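Local atomic coordinates of malyl-CoA lyase/beta-methylmalyl-CoA lyase (Methylobacterium extorquens, PDB entry 5UGR), a protein that is a magnesium-binding member of the HpcH/HpaI aldolase/citrate lyase family, built on a TIM-barrel fold and assembled from six chains. Residues A[223-232]-A[249-260]; A[9-17]-A[313-324]. One frame throughout, in Å; residues are numbered along the deposited sequence. Where two conformers were deposited one is given.

Contact 1: residues A[223-232]-A[249-260]; sequences RPIDGPFGDF and GFEGKWAIHPSQ
Asp-226 and Lys-253 sit level on two neighbouring parallel strands, 223-226 and 252-255, and their side chains run alongside each other. The lysine chain is extended and turns only at its end (chi4 56°). This brings NZ over the carboxylate plane, 2.7 Å from Asp-226 OD2, in a salt bridge. NZ also donates to Gly-227 O at 2.8 Å, and a water links it to Pro-228 O. Three backbone hydrogen bonds join the segments: Glu-251 N to Pro-224 O, Asp-226 N to Gly-252 O and Trp-254 N to Asp-226 O.

The tight part lies around Trp-254. Gly-227 CA rests over its five-membered ring, 3.8 Å from the centroid. Pro-228 CD packs off-centre against the six-membered ring, 3.7 Å from Trp-254 CE3. Ile-225 CG2 meets the indole edge. Pro-224 CB covers one face of the Phe-250 ring.

The outer side is more exposed and bridged by waters. Phe-232 stacks offset on His-257, ring centroids 4.8 Å apart and planes at 27°. Ile-256 CG1 comes to the Phe-232 edge, 3.6 Å from CE1. Gln-260 NE2 donates to Phe-229 O at 3.0 Å, while its OE1 accepts from Ile-256 N, which fixes the amide's rotation. Water bridges Phe-232 O to Ser-259 OG.

The strands are neighbours in the eight-stranded TIM barrel and belong to one beta-alpha-beta unit, with helix 235-248 as the crossover. Phe-250 touches that helix and helix 207-220. The Trp-254 side chain lies about 6 Å from a bound magnesium ion; its NE1 bonds to Ser-162, and its ring packs against Glu-17 of strand 16-21.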
loop_
_atom_site.group_PDB
_atom_site.type_symbol
_atom_site.label_atom_id
_atom_site.label_comp_id
_atom_site.label_asym_id
_atom_site.label_seq_id
_atom_site.Cartn_x
_atom_site.Cartn_y
_atom_site.Cartn_z
ATOM N N ARG A 223 21.933 -5.788 11.089
ATOM C CA ARG A 223 23.295 -6.132 10.663
ATOM C C ARG A 223 23.272 -6.737 9.252
ATOM O O ARG A 223 22.607 -7.758 9.079
ATOM C CB ARG A 223 23.926 -7.124 11.640
ATOM C CG ARG A 223 23.958 -6.692 13.093
ATOM C CD ARG A 223 24.711 -7.684 13.951
ATOM N NE ARG A 223 24.050 -8.941 14.186
ATOM C CZ ARG A 223 23.142 -9.163 15.150
ATOM N NH1 ARG A 223 22.658 -10.418 15.323
ATOM N NH2 ARG A 223 22.693 -8.159 15.908
ATOM N N PRO A 224 24.032 -6.167 8.294
ATOM C CA PRO A 224 24.162 -6.804 6.987
ATOM C C PRO A 224 25.360 -7.765 6.992
ATOM O O PRO A 224 26.511 -7.338 7.234
ATOM C CB PRO A 224 24.433 -5.621 6.053
ATOM C CG PRO A 224 24.832 -4.451 6.892
ATOM C CD PRO A 224 24.695 -4.837 8.334
ATOM N N ILE A 225 25.056 -9.032 6.652
ATOM C CA ILE A 225 26.033 -10.124 6.715
ATOM C C ILE A 225 26.139 -10.755 5.340
ATOM O O ILE A 225 25.121 -11.061 4.690
ATOM C CB ILE A 225 25.618 -11.212 7.756
ATOM C CG1 ILE A 225 25.283 -10.565 9.109
ATOM C CG2 ILE A 225 26.712 -12.252 7.862
ATOM C CD1 ILE A 225 26.396 -9.832 9.783
ATOM N N ASP A 226 27.384 -10.991 4.885
ATOM C CA ASP A 226 27.605 -11.640 3.593
ATOM C C ASP A 226 27.663 -13.140 3.796
ATOM O O ASP A 226 28.163 -13.614 4.830
ATOM C CB ASP A 226 28.928 -11.121 3.001
ATOM C CG ASP A 226 29.117 -11.462 1.535
ATOM O OD1 ASP A 226 28.096 -11.630 0.814
ATOM O OD2 ASP A 226 30.312 -11.642 1.155
ATOM N N GLY A 227 27.218 -13.891 2.800
ATOM C CA GLY A 227 27.083 -15.333 2.895
ATOM C C GLY A 227 28.364 -16.129 2.544
ATOM O O GLY A 227 29.486 -15.616 2.682
ATOM N N PRO A 228 28.187 -17.357 2.086
ATOM C CA PRO A 228 29.302 -18.282 1.955
ATOM C C PRO A 228 30.177 -18.005 0.745
ATOM O O PRO A 228 29.695 -17.462 -0.260
ATOM C CB PRO A 228 28.602 -19.640 1.821
ATOM C CG PRO A 228 27.277 -19.291 1.171
ATOM C CD PRO A 228 26.880 -17.971 1.762
ATOM N N PHE A 229 31.451 -18.429 0.843
ATOM C CA PHE A 229 32.442 -18.417 -0.239
ATOM C C PHE A 229 33.022 -19.822 -0.251
ATOM O O PHE A 229 33.530 -20.290 0.768
ATOM C CB PHE A 229 33.500 -17.395 0.082
ATOM C CG PHE A 229 34.599 -17.274 -0.952
ATOM C CD1 PHE A 229 34.437 -16.454 -2.053
ATOM C CD2 PHE A 229 35.763 -18.031 -0.866
ATOM C CE1 PHE A 229 35.438 -16.334 -3.001
ATOM C CE2 PHE A 229 36.785 -17.898 -1.801
ATOM C CZ PHE A 229 36.619 -17.061 -2.877
ATOM N N GLY A 230 32.881 -20.502 -1.395
ATOM C CA GLY A 230 33.139 -21.947 -1.450
ATOM C C GLY A 230 34.561 -22.394 -1.655
ATOM O O GLY A 230 34.886 -23.566 -1.378
ATOM N N ASP A 231 35.440 -21.516 -2.114
ATOM C CA ASP A 231 36.757 -21.994 -2.476
ATOM C C ASP A 231 37.713 -21.896 -1.308
ATOM O O ASP A 231 38.383 -20.886 -1.095
ATOM C CB ASP A 231 37.286 -21.285 -3.728
ATOM C CG ASP A 231 38.610 -21.891 -4.240
ATOM O OD1 ASP A 231 39.165 -22.813 -3.564
ATOM O OD2 ASP A 231 39.051 -21.446 -5.340
ATOM N N PHE A 232 37.768 -22.992 -0.544
ATOM C CA PHE A 232 38.618 -23.104 0.624
ATOM C C PHE A 232 40.110 -23.017 0.335
ATOM O O PHE A 232 40.893 -22.714 1.255
ATOM C CB PHE A 232 38.299 -24.450 1.388
ATOM C CG PHE A 232 36.854 -24.673 1.613
ATOM C CD1 PHE A 232 35.986 -23.563 1.697
ATOM C CD2 PHE A 232 36.308 -25.938 1.684
ATOM C CE1 PHE A 232 34.624 -23.727 1.891
ATOM C CE2 PHE A 232 34.924 -26.102 1.897
ATOM C CZ PHE A 232 34.086 -25.014 1.972
ATOM N N GLY A 249 29.948 -1.440 3.915
ATOM C CA GLY A 249 29.272 -1.371 5.208
ATOM C C GLY A 249 28.794 -2.690 5.775
ATOM O O GLY A 249 28.084 -2.677 6.794
ATOM N N PHE A 250 29.082 -3.816 5.113
ATOM C CA PHE A 250 28.727 -5.098 5.731
ATOM C C PHE A 250 29.534 -5.303 7.017
ATOM O O PHE A 250 30.673 -4.825 7.136
ATOM C CB PHE A 250 29.020 -6.270 4.803
ATOM C CG PHE A 250 27.958 -6.543 3.756
ATOM C CD1 PHE A 250 27.627 -5.594 2.779
ATOM C CD2 PHE A 250 27.210 -7.690 3.833
ATOM C CE1 PHE A 250 26.603 -5.832 1.857
ATOM C CE2 PHE A 250 26.211 -7.939 2.918
ATOM C CZ PHE A 250 25.900 -7.002 1.929
ATOM N N GLU A 251 28.927 -6.024 7.952
ATOM C CA GLU A 251 29.467 -6.187 9.292
ATOM C C GLU A 251 30.115 -7.514 9.552
ATOM O O GLU A 251 30.816 -7.646 10.562
ATOM C CB GLU A 251 28.226 -6.021 10.240
ATOM C CG GLU A 251 28.485 -5.988 11.637
ATOM C CD GLU A 251 27.319 -5.378 12.373
ATOM O OE1 GLU A 251 27.296 -5.733 13.551
ATOM O OE2 GLU A 251 26.594 -4.528 11.745
ATOM N N GLY A 252 29.869 -8.510 8.680
ATOM C CA GLY A 252 30.477 -9.832 8.848
ATOM C C GLY A 252 30.227 -10.722 7.676
ATOM O O GLY A 252 29.565 -10.314 6.699
ATOM N N LYS A 253 30.789 -11.937 7.742
ATOM C CA LYS A 253 30.693 -12.894 6.645
ATOM C C LYS A 253 30.698 -14.310 7.194
ATOM O O LYS A 253 31.290 -14.619 8.270
ATOM C CB LYS A 253 31.846 -12.734 5.645
ATOM C CG LYS A 253 31.764 -13.553 4.360
ATOM C CD LYS A 253 32.793 -13.153 3.329
ATOM C CE LYS A 253 32.796 -14.041 2.105
ATOM N NZ LYS A 253 31.452 -14.084 1.476
ATOM N N TRP A 254 30.016 -15.189 6.430
ATOM C CA TRP A 254 30.019 -16.583 6.793
ATOM C C TRP A 254 31.407 -17.222 6.650
ATOM O O TRP A 254 32.173 -16.896 5.761
ATOM C CB TRP A 254 29.043 -17.401 5.952
ATOM C CG TRP A 254 27.598 -17.104 6.207
ATOM C CD1 TRP A 254 27.027 -15.963 6.733
ATOM C CD2 TRP A 254 26.524 -17.955 5.839
ATOM N NE1 TRP A 254 25.661 -16.089 6.745
ATOM C CE2 TRP A 254 25.317 -17.301 6.189
ATOM C CE3 TRP A 254 26.468 -19.202 5.248
ATOM C CZ2 TRP A 254 24.082 -17.877 5.955
ATOM C CZ3 TRP A 254 25.262 -19.781 5.015
ATOM C CH2 TRP A 254 24.064 -19.122 5.348
ATOM N N ALA A 255 31.617 -18.212 7.517
ATOM C CA ALA A 255 32.683 -19.185 7.403
ATOM C C ALA A 255 32.026 -20.563 7.246
ATOM O O ALA A 255 31.218 -20.986 8.082
ATOM C CB ALA A 255 33.607 -19.140 8.618
ATOM N N ILE A 256 32.381 -21.240 6.183
ATOM C CA ILE A 256 31.894 -22.608 5.957
ATOM C C ILE A 256 33.051 -23.604 5.963
ATOM O O ILE A 256 32.850 -24.796 5.695
ATOM C CB ILE A 256 30.995 -22.749 4.699
ATOM C CG1 ILE A 256 31.712 -22.357 3.428
ATOM C CG2 ILE A 256 29.692 -21.949 4.831
ATOM C CD1 ILE A 256 30.967 -22.849 2.181
ATOM N N HIS A 257 34.239 -23.124 6.279
ATOM C CA HIS A 257 35.446 -23.946 6.518
ATOM C C HIS A 257 36.210 -23.246 7.607
ATOM O O HIS A 257 36.237 -22.000 7.661
ATOM C CB HIS A 257 36.274 -23.973 5.259
ATOM C CG HIS A 257 37.472 -24.854 5.339
ATOM N ND1 HIS A 257 38.711 -24.416 5.784
ATOM C CD2 HIS A 257 37.628 -26.153 5.010
ATOM C CE1 HIS A 257 39.568 -25.418 5.734
ATOM N NE2 HIS A 257 38.940 -26.487 5.267
ATOM N N PRO A 258 36.818 -24.009 8.548
ATOM C CA PRO A 258 37.432 -23.339 9.689
ATOM C C PRO A 258 38.469 -22.260 9.380
ATOM O O PRO A 258 38.617 -21.288 10.134
ATOM C CB PRO A 258 38.055 -24.511 10.485
ATOM C CG PRO A 258 37.272 -25.702 10.082
ATOM C CD PRO A 258 36.897 -25.483 8.655
ATOM N N SER A 259 39.188 -22.417 8.280
ATOM C CA SER A 259 40.168 -21.418 7.821
ATOM C C SER A 259 39.588 -20.029 7.576
ATOM O O SER A 259 40.282 -19.038 7.666
ATOM C CB SER A 259 40.832 -21.870 6.539
ATOM O OG SER A 259 39.922 -21.891 5.415
ATOM N N GLN A 260 38.304 -19.978 7.319
ATOM C CA GLN A 260 37.673 -18.709 7.010
ATOM C C GLN A 260 37.345 -17.851 8.235
ATOM O O GLN A 260 37.155 -16.645 8.117
ATOM C CB GLN A 260 36.449 -18.918 6.155
ATOM C CG GLN A 260 36.762 -19.466 4.795
ATOM C CD GLN A 260 35.553 -19.850 4.000
ATOM O OE1 GLN A 260 34.450 -20.052 4.541
ATOM N NE2 GLN A 260 35.744 -20.017 2.704
HETATM O O HOH W 1 30.815 -15.087 -1.059
HETATM O O HOH W 2 32.214 -18.742 3.634
HETATM O O HOH W 3 38.349 -19.523 1.484
HETATM O O HOH W 4 40.520 -20.635 2.995
#

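Contact 2: residues A[9-17]-A[313-324]; sequences ATPRLHRSE and ALIQKADAMGGK
Leu-13 lies against one side of helix 305-322. Its CB meets Ala-320 CB at 3.9 Å. Its CG is anti to the backbone N (chi1 -179°), and the CD2 branch reaches Met-321 CG at 3.7 Å, the two side chains crossing at about a right angle. CD2 also touches Lys-324 CD. One helical turn back, Pro-11 packs alongside Gln-316, though the proline has two conformers and its place is less sure.

Polar groups flank this patch. Lys-317 NZ donates to Arg-12 O at 3.0 Å, tilted from the carbonyl plane. The same NZ forms a salt bridge with Glu-251, and a water links it to Thr-10 O. A second water joins Pro-11 O to Gln-316 O.

At the far edge, Met-321 CG lies over one face of the Arg-15 guanidinium. Lys-324 NZ comes to the edge of that group, 3.8 Å from Arg-15 NH2. Asp-37 forms salt bridges with both residues, which probably offsets their like charges.

The contact packs the C-terminal helix against the segment that leads into strand 16-21, the first strand of the TIM barrel.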
loop_
_atom_site.group_PDB
_atom_site.type_symbol
_atom_site.label_atom_id
_atom_site.label_comp_id
_atom_site.label_asym_id
_atom_site.label_seq_id
_atom_site.Cartn_x
_atom_site.Cartn_y
_atom_site.Cartn_z
ATOM N N ALA A 9 18.682 -2.700 16.218
ATOM C CA ALA A 9 18.609 -4.028 16.811
ATOM C C ALA A 9 19.628 -4.209 17.915
ATOM O O ALA A 9 20.668 -3.564 17.967
ATOM C CB ALA A 9 18.790 -5.099 15.743
ATOM N N THR A 10 19.380 -5.225 18.717
ATOM C CA THR A 10 20.314 -5.684 19.729
ATOM C C THR A 10 21.723 -5.728 19.191
ATOM O O THR A 10 21.929 -6.428 18.184
ATOM C CB THR A 10 19.891 -7.153 20.103
ATOM O OG1 THR A 10 18.532 -7.134 20.630
ATOM C CG2 THR A 10 20.763 -7.666 21.159
ATOM N N PRO A 11 22.710 -5.041 19.819
ATOM C CA PRO A 11 24.029 -4.843 19.168
ATOM C C PRO A 11 25.111 -5.935 19.410
ATOM O O PRO A 11 26.042 -5.704 20.186
ATOM C CB PRO A 11 24.488 -3.487 19.728
ATOM C CG PRO A 11 23.869 -3.412 21.090
ATOM C CD PRO A 11 22.585 -4.229 21.042
ATOM N N ARG A 12 25.070 -7.022 18.670
ATOM C CA ARG A 12 26.000 -8.163 18.839
ATOM C C ARG A 12 27.174 -8.015 17.917
ATOM O O ARG A 12 27.055 -7.474 16.803
ATOM C CB ARG A 12 25.319 -9.475 18.511
ATOM C CG ARG A 12 23.989 -9.710 19.224
ATOM C CD ARG A 12 23.419 -11.092 18.977
ATOM N NE ARG A 12 22.019 -11.192 19.363
ATOM C CZ ARG A 12 21.528 -11.912 20.368
ATOM N NH1 ARG A 12 22.313 -12.531 21.280
ATOM N NH2 ARG A 12 20.236 -11.971 20.493
ATOM N N LEU A 13 28.303 -8.607 18.349
ATOM C CA LEU A 13 29.494 -8.746 17.526
ATOM C C LEU A 13 29.269 -9.902 16.558
ATOM O O LEU A 13 28.838 -10.971 16.944
ATOM C CB LEU A 13 30.718 -9.010 18.410
ATOM C CG LEU A 13 32.020 -9.154 17.673
ATOM C CD1 LEU A 13 32.485 -7.865 17.059
ATOM C CD2 LEU A 13 33.100 -9.596 18.656
ATOM N N HIS A 14 29.453 -9.646 15.276
ATOM C CA HIS A 14 29.028 -10.560 14.225
ATOM C C HIS A 14 29.990 -10.524 13.025
ATOM O O HIS A 14 29.580 -10.391 11.872
ATOM C CB HIS A 14 27.606 -10.149 13.836
ATOM C CG HIS A 14 26.846 -11.158 13.074
ATOM N ND1 HIS A 14 25.463 -11.172 13.065
ATOM C CD2 HIS A 14 27.237 -12.183 12.295
ATOM C CE1 HIS A 14 25.049 -12.184 12.335
ATOM N NE2 HIS A 14 26.105 -12.792 11.840
ATOM N N ARG A 15 31.282 -10.629 13.286
ATOM C CA ARG A 15 32.281 -10.619 12.209
ATOM C C ARG A 15 32.313 -11.905 11.379
ATOM O O ARG A 15 32.550 -11.891 10.163
ATOM C CB ARG A 15 33.672 -10.353 12.790
ATOM C CG ARG A 15 33.831 -9.058 13.546
ATOM C CD ARG A 15 35.082 -9.040 14.368
ATOM N NE ARG A 15 35.124 -10.127 15.319
ATOM C CZ ARG A 15 36.224 -10.535 15.949
ATOM N NH1 ARG A 15 37.400 -9.938 15.767
ATOM N NH2 ARG A 15 36.156 -11.539 16.789
ATOM N N SER A 16 32.150 -13.020 12.082
ATOM C CA SER A 16 32.258 -14.356 11.544
ATOM C C SER A 16 31.051 -15.158 11.945
ATOM O O SER A 16 30.613 -15.121 13.113
ATOM C CB SER A 16 33.549 -15.031 12.050
ATOM O OG SER A 16 33.661 -14.989 13.460
ATOM N N GLU A 17 30.489 -15.874 10.956
ATOM C CA GLU A 17 29.286 -16.701 11.193
ATOM C C GLU A 17 29.576 -18.077 10.655
ATOM O O GLU A 17 29.618 -18.285 9.426
ATOM C CB GLU A 17 28.093 -16.038 10.515
ATOM C CG GLU A 17 26.793 -16.821 10.581
ATOM C CD GLU A 17 25.566 -16.039 10.102
ATOM O OE1 GLU A 17 24.466 -16.654 9.914
ATOM O OE2 GLU A 17 25.700 -14.795 9.934
ATOM N N ALA A 313 26.038 1.639 18.984
ATOM C CA ALA A 313 26.092 0.254 18.469
ATOM C C ALA A 313 27.547 -0.170 18.189
ATOM O O ALA A 313 27.982 -1.310 18.581
ATOM C CB ALA A 313 25.213 0.106 17.222
ATOM N N LEU A 314 28.317 0.731 17.573
ATOM C CA LEU A 314 29.705 0.397 17.257
ATOM C C LEU A 314 30.524 0.153 18.523
ATOM O O LEU A 314 31.365 -0.759 18.558
ATOM C CB LEU A 314 30.374 1.457 16.408
ATOM C CG LEU A 314 31.818 1.161 15.995
ATOM C CD1 LEU A 314 31.892 -0.124 15.187
ATOM C CD2 LEU A 314 32.340 2.352 15.212
ATOM N N ILE A 315 30.295 0.959 19.551
ATOM C CA ILE A 315 31.001 0.777 20.811
ATOM C C ILE A 315 30.656 -0.526 21.494
ATOM O O ILE A 315 31.528 -1.188 22.069
ATOM C CB ILE A 315 30.834 1.966 21.734
ATOM C CG1 ILE A 315 31.568 3.197 21.171
ATOM C CG2 ILE A 315 31.370 1.664 23.136
ATOM C CD1 ILE A 315 32.984 2.981 20.637
ATOM N N GLN A 316 29.389 -0.917 21.442
ATOM C CA GLN A 316 29.016 -2.179 22.074
ATOM C C GLN A 316 29.780 -3.334 21.422
ATOM O O GLN A 316 30.203 -4.274 22.086
ATOM C CB GLN A 316 27.480 -2.410 22.040
ATOM C CG GLN A 316 26.660 -1.545 23.033
ATOM C CD GLN A 316 27.016 -1.709 24.513
ATOM O OE1 GLN A 316 27.228 -0.703 25.209
ATOM N NE2 GLN A 316 27.072 -2.951 25.011
ATOM N N LYS A 317 29.907 -3.267 20.111
ATOM C CA LYS A 317 30.703 -4.211 19.314
ATOM C C LYS A 317 32.226 -4.204 19.614
ATOM O O LYS A 317 32.854 -5.280 19.788
ATOM C CB LYS A 317 30.391 -4.025 17.801
ATOM C CG LYS A 317 29.124 -4.726 17.265
ATOM C CD LYS A 317 27.808 -3.951 17.435
ATOM C CE LYS A 317 26.990 -3.743 16.164
ATOM N NZ LYS A 317 26.051 -4.860 15.785
ATOM N N ALA A 318 32.817 -3.012 19.731
ATOM C CA ALA A 318 34.222 -2.861 20.118
ATOM C C ALA A 318 34.470 -3.399 21.529
ATOM O O ALA A 318 35.490 -4.036 21.828
ATOM C CB ALA A 318 34.639 -1.393 20.034
ATOM N N ASP A 319 33.514 -3.145 22.411
ATOM C CA ASP A 319 33.654 -3.587 23.801
ATOM C C ASP A 319 33.639 -5.102 23.828
ATOM O O ASP A 319 34.341 -5.722 24.615
ATOM C CB ASP A 319 32.503 -3.050 24.655
ATOM C CG ASP A 319 32.614 -1.530 24.944
ATOM O OD1 ASP A 319 33.671 -0.866 24.625
ATOM O OD2 ASP A 319 31.636 -1.035 25.578
ATOM N N ALA A 320 32.784 -5.718 23.002
ATOM C CA ALA A 320 32.711 -7.199 22.944
ATOM C C ALA A 320 34.023 -7.831 22.521
ATOM O O ALA A 320 34.435 -8.865 23.031
ATOM C CB ALA A 320 31.617 -7.632 21.989
ATOM N N MET A 321 34.676 -7.202 21.569
ATOM C CA MET A 321 35.962 -7.657 21.074
ATOM C C MET A 321 36.968 -7.623 22.186
ATOM O O MET A 321 37.777 -8.526 22.294
ATOM C CB MET A 321 36.446 -6.852 19.848
ATOM C CG MET A 321 36.299 -7.669 18.570
ATOM S SD MET A 321 36.905 -6.586 17.340
ATOM C CE MET A 321 38.661 -7.064 17.575
ATOM N N GLY A 322 36.928 -6.574 23.000
ATOM C CA GLY A 322 37.877 -6.396 24.057
ATOM C C GLY A 322 37.754 -7.443 25.117
ATOM O O GLY A 322 38.710 -7.689 25.829
ATOM N N GLY A 323 36.576 -8.057 25.253
ATOM C CA GLY A 323 36.380 -9.063 26.318
ATOM C C GLY A 323 36.381 -10.513 25.878
ATOM O O GLY A 323 36.089 -11.383 26.675
ATOM N N LYS A 324 36.713 -10.749 24.601
ATOM C CA LYS A 324 36.560 -12.082 23.978
ATOM C C LYS A 324 37.582 -13.097 24.481
ATOM O O LYS A 324 37.193 -14.185 24.951
ATOM C CB LYS A 324 36.508 -11.966 22.423
ATOM C CG LYS A 324 35.559 -13.007 21.768
ATOM C CD LYS A 324 35.087 -12.625 20.389
ATOM C CE LYS A 324 34.087 -13.657 19.743
ATOM N NZ LYS A 324 34.802 -14.564 18.748
HETATM O O HOH W 5 23.134 -5.252 15.820
HETATM O O HOH W 6 27.966 -6.601 21.985
#

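How the contacts relate
From the N terminus, residues 9-17 come first and lead into barrel strand 16-21. The chain then passes through the other strands to 223-226 and, after helix 235-248, to 252-255. Contact 1 closes this short loop. Helix 305-322 then returns to residues 9-17, so contact 2 closes a loop of nearly the whole chain, and contact 1 is nested inside it. The two contacts meet where strands 252-255 and 16-21, the last and first of the barrel, lie side by side. Ala-255 N probably bonds to Glu-17 O there, at 2.8 Å. The salt bridge between Lys-317 and Glu-251 also joins the two contacts, from the last helix to segment 249-260.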